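Local coordinates for protein beta-catenin homolog sys-1 (PDB 3C2G) that acts as a transcription coregulator of the Wnt asymmetry pathway, binding the TCF factor POP-1 directly and activating or repressing target genes according to upstream signals, at residues Y207-N212 against G268-D273; I226-V231 against I261-L266; K433-D438 against F476-G481; E459-I464 against Y502-R507. All coordinates share one frame; numbering follows the deposited sequence.

Contact 1: Y207-N212 against G268-D273; sequences YFIWNN and GLLLHD
L270 is met by two consecutive residues of 207-212, F208 and I209, and neither pairing involves a hydrogen bond. From F208 it is the root of the side chain that touches: CB lies 4.0 Å from L270 CD2, and the same methyl sits at the edge of the phenyl ring, near its plane. I209 works with its far end. Its CG1 stands beside the backbone N (chi1 -68°) and the chain runs on almost extended, so that CD1 comes 3.4 Å from L270 O and 4.2 Å from L270 CB. The oxygen so approached is already engaged, because H272 N returns to L270 O at 2.8 Å and closes an inverse gamma turn centred on L271. Helix 251-270 ends here, much as helix 202-210 ends where N211 takes a positive phi, and the contact therefore joins two helix C-terminal ends in the superhelical stack of the armadillo domain. Helix 224-239 shares the space: I225 packs on I209, and L224 and L228 on L270. F208 also meets F194 of helix 189-198, ring edge-to-face. The turn after L270 is tied back to helix 202-210 by a hydrogen bond between H272 NE2 and D206 OD1, while D273 OD1 takes A276 N and caps the helix that follows.

Contact 2: I226-V231 against I261-L266; sequences IKLNAV and IRTFDL
Helices 226-231 and 261-266 run antiparallel, their N-to-C directions 156° apart and their axes 10.0 Å from each other at closest approach. The backbones are nearest at L228 and T263, where the CA atoms stand 6.3 Å apart, a closeness consistent with the small threonine side chain. With OG1 beside the backbone N (chi1 -62°), T263 turns CG2 anti to that N, and CG2 reaches 3.4 Å from L228 O and 3.8 Å from L228 CB, the two side chains sliding past each other in opposite directions. Successive helices folded back on one another in this way build the armadillo domain, and here helix 224-239 is followed directly by helix 251-270. One turn further along the second helix, L266 lies at about a right angle to L228, and the branch methyls L228 CD1 and L266 CD2 meet at 3.8 Å. V231, one turn after L228, adds CG1 at 4.0 Å from T263 OG1. That hydroxyl is hydrogen-bonded to V259 O within its own helix, and no hydrogen bond crosses between 226-231 and 261-266. F177 also packs on L228, and F191 of helix 189-198 on T263.

Contact 3: K433-D438 against F476-G481; sequences KFIEID and FVPKDG
V477, whose side chain meets I435 across the contact, has its carbonyl O held by K479 NZ at 2.8 Å. The ammonium lies in the carbonyl plane, on a lone pair, with a C=O...N angle of 144°, and it also bonds T474 O, so one lysine ties two carbonyls of its own loop together. That loop presents V477 and P478 to I435. The isoleucine carries CG1 between the backbone N and the carbonyl carbon (chi1 49°); CG2 turns to V477, and the CG1 arm passes V477 on its way to P478. CG2 lies alongside V477, 3.9 Å from V477 CG1, while CD1 comes to P478 CG at 3.7 Å, the arm meeting the proline at a slant, at its CG corner. Purely apolar, the junction joins the link between helices 425-432 and 437-448 of the armadillo domain to the long loop that leads from helix 457-472 to helix 494-507. A serine here would remove CD1 and the rest of the apolar branch, and would probably leave V477 and P478 with a gap on the side facing this residue. V482 of the same loop packs on I435 as well. Next to the isoleucine, E436 holds the N-cap position of helix 437-448; its OE2 forms a salt bridge with K433 NZ at 2.9 Å, met on the syn side but 29° out of the carboxylate plane, and its N bonds K433 O at 3.0 Å.

Contact 4: E459-I464 against Y502-R507; sequences ELRSTI and YSWVFR
One face of the W504 indole carries R461 NH1, which hangs over the middle of the ring system, 3.2 Å from W504 CD2 and 3.4 Å from W504 CG. The two flat groups are far from stacked: their planes stand 78° apart, so the guanidinium comes down on its edge, with the indole near its own plane. R461 CZ is 4.6 Å from the centroid of the six-membered ring and only 15° off the ring normal, a cation-pi contact over the face. Behind the charged end, the aliphatic stem helps as well, R461 CD lying 3.9 Å from W504 CZ3. The stem runs extended from CG to NE, while W504 reaches across with CG anti to its backbone N (chi1 172°). What fixes the rotation of the guanidinium lies on helix 437-448 and just beyond it: NE bonds C446 O and NH2 bonds C449 O, while NH1 points onto the indole. A leucine in place of W504 would probably leave NH1 without the pi face it rests on and the arginine stem without its aromatic neighbour. Within 459-464, E459 O accepts both T463 N, at 3.1 Å, and T463 OG1, at 2.7 Å, from opposite faces of its plane. The carboxylate of E459 turns to the bound peptide, where a basic side chain pairs with its OE2. In the armadillo stack, L460 and I464 of helix 457-472 pack on helices 388-409 and 437-448, while R461 reaches W504 of helix 494-507; L521 of helix 515-535 also packs on R461.

Contacts 1 and 2 form one continuous piece of core. Both use helix 251-270, contact 2 is nested inside the loop closed by contact 1, and they touch where L270 CD1 meets L228 CD1 at 3.9 Å. Contacts 3 and 4 interleave along the chain, their segments alternating, and helices 437-448 and 457-472 follow each other; their centres are 23 Å apart and their nearest atoms about 9 Å. The two pairs are separate regions of the elongated domain: contacts 1 and 4 come no closer than about 18 Å between nearest atoms, contacts 1 and 3 about 30 Å. Segment 459-464 of contact 4 also meets the bound peptide, through E459, although E459 takes no part in the contact with 502-507.

Contact 1: Y207-N212 against G268-D273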
# COMPACT_ATOMS: atom_id res chain seq x y z
N TYR A 207 -5.75 -19.09 4.78
CA TYR A 207 -5.82 -20.06 5.86
C TYR A 207 -5.68 -19.35 7.20
O TYR A 207 -6.42 -19.64 8.14
CB TYR A 207 -4.81 -21.21 5.71
CG TYR A 207 -4.86 -22.15 6.89
CD1 TYR A 207 -6.00 -22.92 7.14
CD2 TYR A 207 -3.80 -22.25 7.79
CE1 TYR A 207 -6.08 -23.77 8.24
CE2 TYR A 207 -3.86 -23.10 8.90
CZ TYR A 207 -5.01 -23.86 9.12
OH TYR A 207 -5.09 -24.70 10.21
N PHE A 208 -4.74 -18.41 7.27
CA PHE A 208 -4.52 -17.63 8.49
C PHE A 208 -5.69 -16.74 8.87
O PHE A 208 -6.03 -16.63 10.04
CB PHE A 208 -3.23 -16.81 8.40
CG PHE A 208 -1.98 -17.63 8.43
CD1 PHE A 208 -1.88 -18.75 9.24
CD2 PHE A 208 -0.88 -17.26 7.66
CE1 PHE A 208 -0.72 -19.50 9.27
CE2 PHE A 208 0.29 -18.01 7.69
CZ PHE A 208 0.37 -19.12 8.49
N ILE A 209 -6.30 -16.10 7.88
CA ILE A 209 -7.45 -15.24 8.10
C ILE A 209 -8.70 -16.05 8.44
O ILE A 209 -9.26 -15.94 9.53
CB ILE A 209 -7.73 -14.37 6.87
CG1 ILE A 209 -6.62 -13.36 6.65
CG2 ILE A 209 -9.06 -13.64 7.01
CD1 ILE A 209 -6.56 -12.84 5.24
N TRP A 210 -9.12 -16.88 7.49
CA TRP A 210 -10.44 -17.48 7.53
C TRP A 210 -10.49 -18.84 8.23
O TRP A 210 -11.56 -19.26 8.65
CB TRP A 210 -11.01 -17.57 6.12
CG TRP A 210 -11.15 -16.23 5.48
CD1 TRP A 210 -10.40 -15.73 4.45
CD2 TRP A 210 -12.08 -15.21 5.84
NE1 TRP A 210 -10.83 -14.47 4.13
CE2 TRP A 210 -11.85 -14.11 4.98
CE3 TRP A 210 -13.09 -15.11 6.81
CZ2 TRP A 210 -12.59 -12.93 5.05
CZ3 TRP A 210 -13.83 -13.93 6.88
CH2 TRP A 210 -13.58 -12.86 6.00
N ASN A 211 -9.35 -19.51 8.35
CA ASN A 211 -9.30 -20.83 8.99
C ASN A 211 -10.39 -21.75 8.41
O ASN A 211 -11.08 -22.45 9.15
CB ASN A 211 -9.44 -20.68 10.51
CG ASN A 211 -8.90 -21.88 11.29
OD1 ASN A 211 -8.86 -23.01 10.79
ND2 ASN A 211 -8.49 -21.63 12.53
N ASN A 212 -10.54 -21.72 7.09
CA ASN A 212 -11.56 -22.53 6.39
C ASN A 212 -13.01 -22.24 6.79
O ASN A 212 -13.85 -23.14 6.78
CB ASN A 212 -11.25 -24.03 6.49
CG ASN A 212 -10.05 -24.45 5.64
OD1 ASN A 212 -9.07 -25.00 6.15
ND2 ASN A 212 -10.13 -24.18 4.34
N GLY A 268 -1.04 -5.76 6.75
CA GLY A 268 -0.87 -5.32 5.37
C GLY A 268 -0.65 -6.48 4.40
O GLY A 268 -1.25 -6.52 3.33
N LEU A 269 0.21 -7.43 4.77
CA LEU A 269 0.45 -8.56 3.89
C LEU A 269 -0.70 -9.54 3.82
O LEU A 269 -0.94 -10.13 2.76
CB LEU A 269 1.74 -9.29 4.27
CG LEU A 269 2.76 -9.08 3.15
CD1 LEU A 269 4.10 -8.51 3.68
CD2 LEU A 269 2.93 -10.38 2.33
N LEU A 270 -1.42 -9.71 4.91
CA LEU A 270 -2.49 -10.68 4.94
C LEU A 270 -3.70 -10.23 4.13
O LEU A 270 -4.34 -11.03 3.46
CB LEU A 270 -2.93 -10.96 6.37
CG LEU A 270 -2.06 -11.91 7.17
CD1 LEU A 270 -2.43 -11.78 8.64
CD2 LEU A 270 -2.23 -13.34 6.67
N LEU A 271 -4.02 -8.94 4.21
CA LEU A 271 -5.26 -8.43 3.63
C LEU A 271 -5.12 -8.19 2.13
O LEU A 271 -5.10 -7.05 1.66
CB LEU A 271 -5.69 -7.17 4.38
CG LEU A 271 -5.79 -7.36 5.90
CD1 LEU A 271 -5.98 -6.01 6.56
CD2 LEU A 271 -6.88 -8.36 6.32
N HIS A 272 -5.02 -9.28 1.38
CA HIS A 272 -4.67 -9.23 -0.04
C HIS A 272 -5.81 -8.79 -0.97
O HIS A 272 -5.56 -8.25 -2.05
CB HIS A 272 -4.09 -10.58 -0.48
CG HIS A 272 -5.01 -11.74 -0.24
ND1 HIS A 272 -5.68 -12.38 -1.26
CD2 HIS A 272 -5.35 -12.38 0.90
CE1 HIS A 272 -6.40 -13.37 -0.76
NE2 HIS A 272 -6.23 -13.39 0.55
N ASP A 273 -7.06 -9.01 -0.56
CA ASP A 273 -8.20 -8.73 -1.42
C ASP A 273 -9.39 -8.14 -0.67
O ASP A 273 -9.31 -7.92 0.55
CB ASP A 273 -8.63 -10.01 -2.16
CG ASP A 273 -9.12 -11.11 -1.23
OD1 ASP A 273 -9.52 -10.83 -0.07
OD2 ASP A 273 -9.13 -12.28 -1.66

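Contact 2: I226-V231 against I261-L266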
# COMPACT_ATOMS: atom_id res chain seq x y z
N ILE A 226 -8.45 -11.38 14.24
CA ILE A 226 -8.85 -11.13 15.63
C ILE A 226 -7.62 -11.08 16.55
O ILE A 226 -7.54 -10.23 17.46
CB ILE A 226 -9.88 -12.19 16.11
CG1 ILE A 226 -11.15 -12.14 15.24
CG2 ILE A 226 -10.23 -12.04 17.59
CD1 ILE A 226 -11.96 -10.83 15.34
N LYS A 227 -6.67 -11.96 16.29
CA LYS A 227 -5.49 -12.08 17.12
C LYS A 227 -4.57 -10.88 16.97
O LYS A 227 -4.16 -10.27 17.98
CB LYS A 227 -4.73 -13.36 16.81
CG LYS A 227 -5.36 -14.63 17.36
CD LYS A 227 -4.34 -15.75 17.22
CE LYS A 227 -4.95 -17.13 17.31
NZ LYS A 227 -3.89 -18.09 17.69
N LEU A 228 -4.26 -10.51 15.73
CA LEU A 228 -3.40 -9.38 15.49
C LEU A 228 -4.00 -8.07 16.02
O LEU A 228 -3.26 -7.24 16.55
CB LEU A 228 -3.00 -9.30 14.02
CG LEU A 228 -2.03 -10.43 13.62
CD1 LEU A 228 -1.66 -10.37 12.14
CD2 LEU A 228 -0.76 -10.42 14.50
N ASN A 229 -5.33 -7.93 15.92
CA ASN A 229 -6.02 -6.78 16.50
C ASN A 229 -5.87 -6.69 18.00
O ASN A 229 -5.67 -5.61 18.53
CB ASN A 229 -7.51 -6.75 16.13
CG ASN A 229 -7.76 -6.21 14.72
OD1 ASN A 229 -6.86 -5.68 14.07
ND2 ASN A 229 -8.99 -6.36 14.24
N ALA A 230 -5.99 -7.82 18.70
CA ALA A 230 -5.91 -7.79 20.16
C ALA A 230 -4.47 -7.52 20.62
O ALA A 230 -4.26 -6.91 21.67
CB ALA A 230 -6.46 -9.05 20.76
N VAL A 231 -3.51 -7.91 19.80
CA VAL A 231 -2.10 -7.65 20.06
C VAL A 231 -1.77 -6.16 19.88
O VAL A 231 -1.08 -5.56 20.72
CB VAL A 231 -1.17 -8.56 19.17
CG1 VAL A 231 0.28 -8.13 19.25
CG2 VAL A 231 -1.32 -10.03 19.56
N ILE A 261 4.13 -1.88 15.07
CA ILE A 261 4.53 -1.62 13.70
C ILE A 261 4.61 -2.89 12.86
O ILE A 261 4.12 -2.93 11.73
CB ILE A 261 5.87 -0.83 13.65
CG1 ILE A 261 5.65 0.59 14.21
CG2 ILE A 261 6.42 -0.79 12.24
CD1 ILE A 261 6.89 1.45 14.35
N ARG A 262 5.18 -3.95 13.41
CA ARG A 262 5.23 -5.21 12.69
C ARG A 262 3.86 -5.87 12.57
O ARG A 262 3.61 -6.62 11.63
CB ARG A 262 6.25 -6.16 13.34
CG ARG A 262 7.72 -5.71 13.18
CD ARG A 262 8.65 -6.70 13.91
NE ARG A 262 10.06 -6.30 13.94
CZ ARG A 262 11.03 -6.92 13.27
NH1 ARG A 262 10.77 -7.98 12.52
NH2 ARG A 262 12.28 -6.47 13.38
N THR A 263 2.97 -5.61 13.52
CA THR A 263 1.59 -6.07 13.39
C THR A 263 0.87 -5.34 12.26
O THR A 263 0.13 -5.96 11.51
CB THR A 263 0.84 -5.91 14.70
OG1 THR A 263 1.46 -6.73 15.69
CG2 THR A 263 -0.61 -6.33 14.55
N PHE A 264 1.10 -4.03 12.12
CA PHE A 264 0.56 -3.29 10.99
C PHE A 264 1.10 -3.87 9.68
O PHE A 264 0.35 -4.11 8.74
CB PHE A 264 0.89 -1.78 11.06
CG PHE A 264 0.12 -1.00 12.12
CD1 PHE A 264 -1.16 -1.37 12.50
CD2 PHE A 264 0.69 0.14 12.70
CE1 PHE A 264 -1.87 -0.61 13.45
CE2 PHE A 264 -0.00 0.90 13.65
CZ PHE A 264 -1.28 0.52 14.03
N ASP A 265 2.41 -4.09 9.62
CA ASP A 265 3.06 -4.64 8.43
C ASP A 265 2.52 -6.03 8.07
O ASP A 265 2.25 -6.30 6.90
CB ASP A 265 4.58 -4.70 8.63
CG ASP A 265 5.33 -5.22 7.39
OD1 ASP A 265 5.19 -4.62 6.30
OD2 ASP A 265 6.05 -6.24 7.51
N LEU A 266 2.33 -6.90 9.06
CA LEU A 266 1.81 -8.24 8.81
C LEU A 266 0.34 -8.22 8.31
O LEU A 266 0.02 -8.85 7.29
CB LEU A 266 1.99 -9.14 10.04
CG LEU A 266 1.60 -10.62 9.93
CD1 LEU A 266 2.24 -11.31 8.72
CD2 LEU A 266 1.91 -11.38 11.22

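Contact 3: K433-D438 against F476-G481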
# COMPACT_ATOMS: atom_id res chain seq x y z
N LYS A 433 -14.42 28.49 -1.77
CA LYS A 433 -12.99 28.73 -1.64
C LYS A 433 -12.21 28.24 -2.87
O LYS A 433 -11.19 28.82 -3.22
CB LYS A 433 -12.46 28.05 -0.38
CG LYS A 433 -12.81 28.77 0.90
CD LYS A 433 -11.71 28.59 1.93
CE LYS A 433 -10.59 29.62 1.75
NZ LYS A 433 -11.01 30.98 2.20
N PHE A 434 -12.71 27.19 -3.53
CA PHE A 434 -12.04 26.63 -4.69
C PHE A 434 -12.06 27.49 -5.95
O PHE A 434 -11.34 27.18 -6.91
CB PHE A 434 -12.49 25.18 -4.98
CG PHE A 434 -11.82 24.16 -4.10
CD1 PHE A 434 -10.63 23.56 -4.49
CD2 PHE A 434 -12.36 23.82 -2.87
CE1 PHE A 434 -10.00 22.61 -3.66
CE2 PHE A 434 -11.74 22.87 -2.04
CZ PHE A 434 -10.56 22.27 -2.44
N ILE A 435 -12.85 28.57 -5.95
CA ILE A 435 -12.72 29.56 -7.01
C ILE A 435 -11.97 30.83 -6.60
O ILE A 435 -11.89 31.78 -7.38
CB ILE A 435 -14.07 29.91 -7.72
CG1 ILE A 435 -15.20 30.22 -6.72
CG2 ILE A 435 -14.47 28.82 -8.72
CD1 ILE A 435 -15.19 31.65 -6.22
N GLU A 436 -11.37 30.84 -5.41
CA GLU A 436 -10.47 31.94 -5.05
C GLU A 436 -9.26 31.92 -5.97
O GLU A 436 -8.86 30.86 -6.44
CB GLU A 436 -10.02 31.83 -3.59
CG GLU A 436 -11.05 32.30 -2.57
CD GLU A 436 -10.58 32.14 -1.13
OE1 GLU A 436 -9.47 31.60 -0.92
OE2 GLU A 436 -11.31 32.56 -0.22
N ILE A 437 -8.67 33.09 -6.24
CA ILE A 437 -7.67 33.19 -7.31
C ILE A 437 -6.37 32.43 -7.05
O ILE A 437 -5.74 31.94 -7.98
CB ILE A 437 -7.32 34.64 -7.71
CG1 ILE A 437 -6.88 35.45 -6.50
CG2 ILE A 437 -8.49 35.29 -8.42
CD1 ILE A 437 -5.99 36.59 -6.88
N ASP A 438 -5.98 32.32 -5.79
CA ASP A 438 -4.74 31.65 -5.46
C ASP A 438 -4.76 30.16 -5.81
O ASP A 438 -3.81 29.67 -6.41
CB ASP A 438 -4.37 31.86 -3.99
CG ASP A 438 -2.89 31.61 -3.71
OD1 ASP A 438 -2.07 31.48 -4.67
OD2 ASP A 438 -2.53 31.53 -2.51
N PHE A 476 -24.49 27.22 -7.03
CA PHE A 476 -24.09 28.32 -6.15
C PHE A 476 -22.66 28.82 -6.35
O PHE A 476 -22.26 29.79 -5.72
CB PHE A 476 -24.29 27.95 -4.69
CG PHE A 476 -23.42 26.81 -4.24
CD1 PHE A 476 -22.11 27.04 -3.82
CD2 PHE A 476 -23.91 25.51 -4.22
CE1 PHE A 476 -21.31 25.98 -3.40
CE2 PHE A 476 -23.12 24.45 -3.79
CZ PHE A 476 -21.82 24.69 -3.38
N VAL A 477 -21.89 28.16 -7.21
CA VAL A 477 -20.52 28.61 -7.41
C VAL A 477 -20.50 29.79 -8.38
O VAL A 477 -20.93 29.66 -9.52
CB VAL A 477 -19.58 27.46 -7.88
CG1 VAL A 477 -18.25 28.01 -8.35
CG2 VAL A 477 -19.36 26.47 -6.76
N PRO A 478 -19.99 30.96 -7.92
CA PRO A 478 -19.85 32.12 -8.80
C PRO A 478 -18.84 31.85 -9.91
O PRO A 478 -17.73 31.40 -9.63
CB PRO A 478 -19.34 33.23 -7.86
CG PRO A 478 -18.78 32.52 -6.69
CD PRO A 478 -19.52 31.23 -6.55
N LYS A 479 -19.23 32.13 -11.14
CA LYS A 479 -18.45 31.76 -12.31
C LYS A 479 -17.83 32.94 -13.03
O LYS A 479 -17.01 32.76 -13.95
CB LYS A 479 -19.35 30.99 -13.26
CG LYS A 479 -19.51 29.54 -12.85
CD LYS A 479 -20.96 29.15 -12.82
CE LYS A 479 -21.13 27.94 -11.93
NZ LYS A 479 -22.40 28.03 -11.19
N ASP A 480 -18.19 34.15 -12.60
CA ASP A 480 -17.85 35.36 -13.34
C ASP A 480 -16.37 35.71 -13.30
O ASP A 480 -15.83 36.20 -14.29
CB ASP A 480 -18.72 36.54 -12.88
CG ASP A 480 -20.22 36.34 -13.20
OD1 ASP A 480 -20.56 35.50 -14.08
OD2 ASP A 480 -21.07 37.03 -12.57
N GLY A 481 -15.71 35.45 -12.18
CA GLY A 481 -14.28 35.75 -12.04
C GLY A 481 -13.30 34.75 -12.65
O GLY A 481 -12.11 35.04 -12.77

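Contact 4: E459-I464 against Y502-R507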
# COMPACT_ATOMS: atom_id res chain seq x y z
N GLU A 459 -2.65 11.45 -14.28
CA GLU A 459 -3.86 11.20 -13.52
C GLU A 459 -4.27 12.46 -12.78
O GLU A 459 -5.46 12.71 -12.59
CB GLU A 459 -3.64 10.04 -12.54
CG GLU A 459 -4.92 9.54 -11.86
CD GLU A 459 -4.71 8.33 -10.96
OE1 GLU A 459 -3.83 7.48 -11.25
OE2 GLU A 459 -5.46 8.22 -9.96
N LEU A 460 -3.28 13.27 -12.38
CA LEU A 460 -3.54 14.55 -11.76
C LEU A 460 -4.24 15.53 -12.72
O LEU A 460 -5.19 16.20 -12.34
CB LEU A 460 -2.25 15.19 -11.25
CG LEU A 460 -2.41 16.61 -10.67
CD1 LEU A 460 -3.37 16.64 -9.47
CD2 LEU A 460 -1.08 17.21 -10.28
N ARG A 461 -3.77 15.62 -13.96
CA ARG A 461 -4.31 16.57 -14.93
C ARG A 461 -5.70 16.15 -15.37
O ARG A 461 -6.56 16.98 -15.60
CB ARG A 461 -3.36 16.71 -16.13
CG ARG A 461 -2.04 17.32 -15.73
CD ARG A 461 -1.06 17.50 -16.87
NE ARG A 461 -0.07 18.47 -16.42
CZ ARG A 461 1.01 18.83 -17.10
NH1 ARG A 461 1.28 18.30 -18.29
NH2 ARG A 461 1.83 19.74 -16.58
N SER A 462 -5.92 14.85 -15.45
CA SER A 462 -7.24 14.35 -15.75
C SER A 462 -8.22 14.71 -14.64
O SER A 462 -9.35 15.13 -14.91
CB SER A 462 -7.17 12.84 -15.95
OG SER A 462 -8.41 12.34 -16.39
N THR A 463 -7.78 14.57 -13.38
CA THR A 463 -8.62 14.82 -12.20
C THR A 463 -8.92 16.31 -12.03
O THR A 463 -10.00 16.69 -11.60
CB THR A 463 -7.94 14.27 -10.91
OG1 THR A 463 -7.68 12.87 -11.07
CG2 THR A 463 -8.81 14.46 -9.68
N ILE A 464 -7.96 17.15 -12.38
CA ILE A 464 -8.15 18.59 -12.31
C ILE A 464 -9.24 19.04 -13.29
O ILE A 464 -10.08 19.87 -12.93
CB ILE A 464 -6.85 19.34 -12.60
CG1 ILE A 464 -5.87 19.16 -11.43
CG2 ILE A 464 -7.13 20.82 -12.84
CD1 ILE A 464 -4.47 19.66 -11.73
N TYR A 502 -3.78 19.41 -23.07
CA TYR A 502 -4.29 18.66 -24.20
C TYR A 502 -3.17 18.37 -25.22
O TYR A 502 -3.07 17.25 -25.71
CB TYR A 502 -5.43 19.45 -24.82
CG TYR A 502 -6.15 18.82 -25.98
CD1 TYR A 502 -7.14 17.85 -25.78
CD2 TYR A 502 -5.87 19.22 -27.28
CE1 TYR A 502 -7.82 17.28 -26.88
CE2 TYR A 502 -6.53 18.67 -28.37
CZ TYR A 502 -7.50 17.71 -28.17
OH TYR A 502 -8.12 17.20 -29.28
N SER A 503 -2.35 19.38 -25.52
CA SER A 503 -1.16 19.22 -26.36
C SER A 503 -0.18 18.22 -25.76
O SER A 503 0.29 17.31 -26.43
CB SER A 503 -0.44 20.55 -26.54
OG SER A 503 -1.15 21.38 -27.45
N TRP A 504 0.11 18.40 -24.47
CA TRP A 504 1.05 17.55 -23.74
C TRP A 504 0.71 16.07 -23.84
O TRP A 504 1.60 15.24 -24.05
CB TRP A 504 1.08 17.99 -22.28
CG TRP A 504 1.86 17.08 -21.38
CD1 TRP A 504 3.21 17.06 -21.20
CD2 TRP A 504 1.32 16.06 -20.52
NE1 TRP A 504 3.55 16.10 -20.29
CE2 TRP A 504 2.42 15.47 -19.85
CE3 TRP A 504 0.03 15.60 -20.25
CZ2 TRP A 504 2.26 14.43 -18.93
CZ3 TRP A 504 -0.13 14.57 -19.33
CH2 TRP A 504 0.98 14.00 -18.68
N VAL A 505 -0.57 15.75 -23.71
CA VAL A 505 -1.01 14.36 -23.70
C VAL A 505 -0.71 13.66 -25.04
O VAL A 505 -0.40 12.47 -25.07
CB VAL A 505 -2.51 14.23 -23.26
CG1 VAL A 505 -3.46 14.37 -24.44
CG2 VAL A 505 -2.73 12.91 -22.58
N PHE A 506 -0.76 14.41 -26.14
CA PHE A 506 -0.45 13.82 -27.44
C PHE A 506 1.03 13.55 -27.68
O PHE A 506 1.39 12.73 -28.50
CB PHE A 506 -1.10 14.63 -28.57
CG PHE A 506 -2.58 14.46 -28.63
CD1 PHE A 506 -3.14 13.32 -29.19
CD2 PHE A 506 -3.43 15.42 -28.09
CE1 PHE A 506 -4.50 13.15 -29.23
CE2 PHE A 506 -4.80 15.26 -28.12
CZ PHE A 506 -5.34 14.12 -28.69
N ARG A 507 1.89 14.24 -26.93
CA ARG A 507 3.33 14.06 -27.01
C ARG A 507 3.82 12.96 -26.07
O ARG A 507 4.98 12.59 -26.11
CB ARG A 507 4.05 15.38 -26.71
CG ARG A 507 3.82 16.46 -27.77
CD ARG A 507 4.76 17.64 -27.59
NE ARG A 507 4.11 18.78 -26.92
CZ ARG A 507 4.27 19.10 -25.64
NH1 ARG A 507 5.05 18.36 -24.85
NH2 ARG A 507 3.64 20.15 -25.14